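PDB 3L76: aspartokinase from Synechocystis, which probably catalyses the ATP-dependent phosphorylation of the beta-carboxyl group of aspartate, the first step toward lysine and threonine, and binds both of these amino acids at its ACT domains. Local coordinates for residues I447-V452 / P511-W516. Numbering follows the deposited sequence.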
loop_
_atom_site.group_PDB
_atom_site.type_symbol
_atom_site.label_atom_id
_atom_site.label_comp_id
_atom_site.label_asym_id
_atom_site.label_seq_id
_atom_site.Cartn_x
_atom_site.Cartn_y
_atom_site.Cartn_z
ATOM N N ILE A 447 -10.211 9.612 -42.731
ATOM C CA ILE A 447 -10.522 8.426 -43.504
ATOM C C ILE A 447 -11.974 8.498 -43.942
ATOM O O ILE A 447 -12.873 8.629 -43.119
ATOM C CB ILE A 447 -10.305 7.127 -42.708
ATOM C CG1 ILE A 447 -8.885 7.063 -42.161
ATOM C CG2 ILE A 447 -10.594 5.909 -43.588
ATOM C CD1 ILE A 447 -8.599 5.792 -41.416
ATOM N N ALA A 448 -12.200 8.418 -45.243
ATOM C CA ALA A 448 -13.546 8.480 -45.760
ATOM C C ALA A 448 -13.900 7.189 -46.433
ATOM O O ALA A 448 -13.094 6.584 -47.136
ATOM C CB ALA A 448 -13.714 9.637 -46.724
ATOM N N ILE A 449 -15.127 6.763 -46.209
ATOM C CA ILE A 449 -15.621 5.626 -46.922
ATOM C C ILE A 449 -16.727 6.067 -47.898
ATOM O O ILE A 449 -17.827 6.442 -47.507
ATOM C CB ILE A 449 -15.920 4.438 -45.953
ATOM C CG1 ILE A 449 -17.204 3.736 -46.307
ATOM C CG2 ILE A 449 -15.854 4.866 -44.480
ATOM C CD1 ILE A 449 -17.072 2.870 -47.539
ATOM N N ARG A 450 -16.380 6.071 -49.183
ATOM C CA ARG A 450 -17.275 6.526 -50.248
ATOM C C ARG A 450 -18.427 5.545 -50.483
ATOM O O ARG A 450 -18.223 4.336 -50.519
ATOM C CB ARG A 450 -16.509 6.696 -51.568
ATOM C CG ARG A 450 -15.355 7.706 -51.588
ATOM C CD ARG A 450 -15.834 9.117 -51.774
ATOM N NE ARG A 450 -14.727 10.041 -51.982
ATOM C CZ ARG A 450 -14.872 11.364 -52.008
ATOM N NH1 ARG A 450 -16.071 11.896 -51.833
ATOM N NH2 ARG A 450 -13.824 12.156 -52.200
ATOM N N HIS A 451 -19.635 6.076 -50.633
ATOM C CA HIS A 451 -20.773 5.293 -51.112
ATOM C C HIS A 451 -21.299 4.218 -50.172
ATOM O O HIS A 451 -21.488 3.075 -50.580
ATOM C CB HIS A 451 -20.467 4.675 -52.481
ATOM C CG HIS A 451 -20.401 5.680 -53.582
ATOM N ND1 HIS A 451 -21.111 6.860 -53.549
ATOM C CD2 HIS A 451 -19.713 5.690 -54.744
ATOM C CE1 HIS A 451 -20.865 7.550 -54.645
ATOM N NE2 HIS A 451 -20.022 6.862 -55.388
ATOM N N VAL A 452 -21.568 4.592 -48.928
ATOM C CA VAL A 452 -22.179 3.665 -47.990
ATOM C C VAL A 452 -23.656 3.624 -48.310
ATOM O O VAL A 452 -24.302 4.674 -48.400
ATOM C CB VAL A 452 -21.953 4.107 -46.510
ATOM C CG1 VAL A 452 -22.676 3.184 -45.544
ATOM C CG2 VAL A 452 -20.475 4.150 -46.173
ATOM N N PRO A 511 -12.370 -5.087 -46.412
ATOM C CA PRO A 511 -13.206 -6.283 -46.557
ATOM C C PRO A 511 -14.712 -5.986 -46.546
ATOM O O PRO A 511 -15.465 -6.602 -47.307
ATOM C CB PRO A 511 -12.868 -7.087 -45.303
ATOM C CG PRO A 511 -11.514 -6.656 -44.932
ATOM C CD PRO A 511 -11.363 -5.242 -45.349
ATOM N N LEU A 512 -15.140 -5.068 -45.680
ATOM C CA LEU A 512 -16.560 -4.853 -45.432
ATOM C C LEU A 512 -17.294 -4.164 -46.574
ATOM O O LEU A 512 -18.513 -4.243 -46.654
ATOM C CB LEU A 512 -16.791 -4.086 -44.119
ATOM C CG LEU A 512 -16.598 -4.878 -42.826
ATOM C CD1 LEU A 512 -15.142 -5.252 -42.657
ATOM C CD2 LEU A 512 -17.075 -4.071 -41.634
ATOM N N ILE A 513 -16.558 -3.482 -47.443
ATOM C CA ILE A 513 -17.177 -2.780 -48.557
ATOM C C ILE A 513 -17.032 -3.532 -49.882
ATOM O O ILE A 513 -17.504 -3.060 -50.911
ATOM C CB ILE A 513 -16.593 -1.366 -48.725
ATOM C CG1 ILE A 513 -15.139 -1.443 -49.170
ATOM C CG2 ILE A 513 -16.693 -0.593 -47.425
ATOM C CD1 ILE A 513 -14.506 -0.110 -49.391
ATOM N N LYS A 514 -16.406 -4.710 -49.853
ATOM C CA LYS A 514 -15.983 -5.398 -51.078
ATOM C C LYS A 514 -17.116 -5.674 -52.079
ATOM O O LYS A 514 -16.858 -5.858 -53.275
ATOM C CB LYS A 514 -15.206 -6.679 -50.751
ATOM N N ASP A 515 -18.358 -5.699 -51.598
ATOM C CA ASP A 515 -19.512 -5.782 -52.493
ATOM C C ASP A 515 -20.536 -4.670 -52.274
ATOM O O ASP A 515 -21.741 -4.911 -52.303
ATOM C CB ASP A 515 -20.194 -7.153 -52.427
ATOM C CG ASP A 515 -19.612 -8.046 -51.362
ATOM O OD1 ASP A 515 -19.971 -7.876 -50.179
ATOM O OD2 ASP A 515 -18.803 -8.928 -51.714
ATOM N N TRP A 516 -20.048 -3.458 -52.032
ATOM C CA TRP A 516 -20.880 -2.271 -52.125
ATOM C C TRP A 516 -20.533 -1.595 -53.449
ATOM O O TRP A 516 -19.381 -1.250 -53.677
ATOM C CB TRP A 516 -20.608 -1.312 -50.965
ATOM C CG TRP A 516 -21.089 -1.784 -49.636
ATOM C CD1 TRP A 516 -21.844 -2.890 -49.382
ATOM C CD2 TRP A 516 -20.864 -1.153 -48.374
ATOM N NE1 TRP A 516 -22.094 -2.996 -48.035
ATOM C CE2 TRP A 516 -21.503 -1.943 -47.392
ATOM C CE3 TRP A 516 -20.184 -0.002 -47.975
ATOM C CZ2 TRP A 516 -21.481 -1.616 -46.037
ATOM C CZ3 TRP A 516 -20.153 0.317 -46.619
ATOM C CH2 TRP A 516 -20.797 -0.488 -45.671
#
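I449 and V452, on strand 437-453, meet I513 and W516 in an apolar contact between a sheet strand and the turn that follows helix 499-512, within an ACT domain. No hydrogen bond crosses it. I449 and I513 reach toward each other tip to tip, CD1 of I449 lying 3.5 Å from CG2 of I513. The same CD1 sits at the edge of the W516 ring, near its plane, 4.1 Å from CZ3. V452 lies alongside the indole: its CG2 is 3.9 Å from W516 CZ3, while CG1, anti to the backbone N (chi1 176°), is 4.1 Å from CH2. A backbone bond from W516 N to I513 O (2.8 Å) closes the turn, and one indole face lies against L512 O and I513 CA, both toward its rim. An alanine in place of W516 would probably open a gap beside V452 and I449 CD1, leaving the V452 side chain, which touches the bound threonine, less firmly backed. M458 and Q461 of helix 458-468 also pack on W516, and M458 reaches V452 too; I513 also touches I521 of strand 520-533, and V452 touches I493 of strand 490-498, the two strands that pair antiparallel with 437-453.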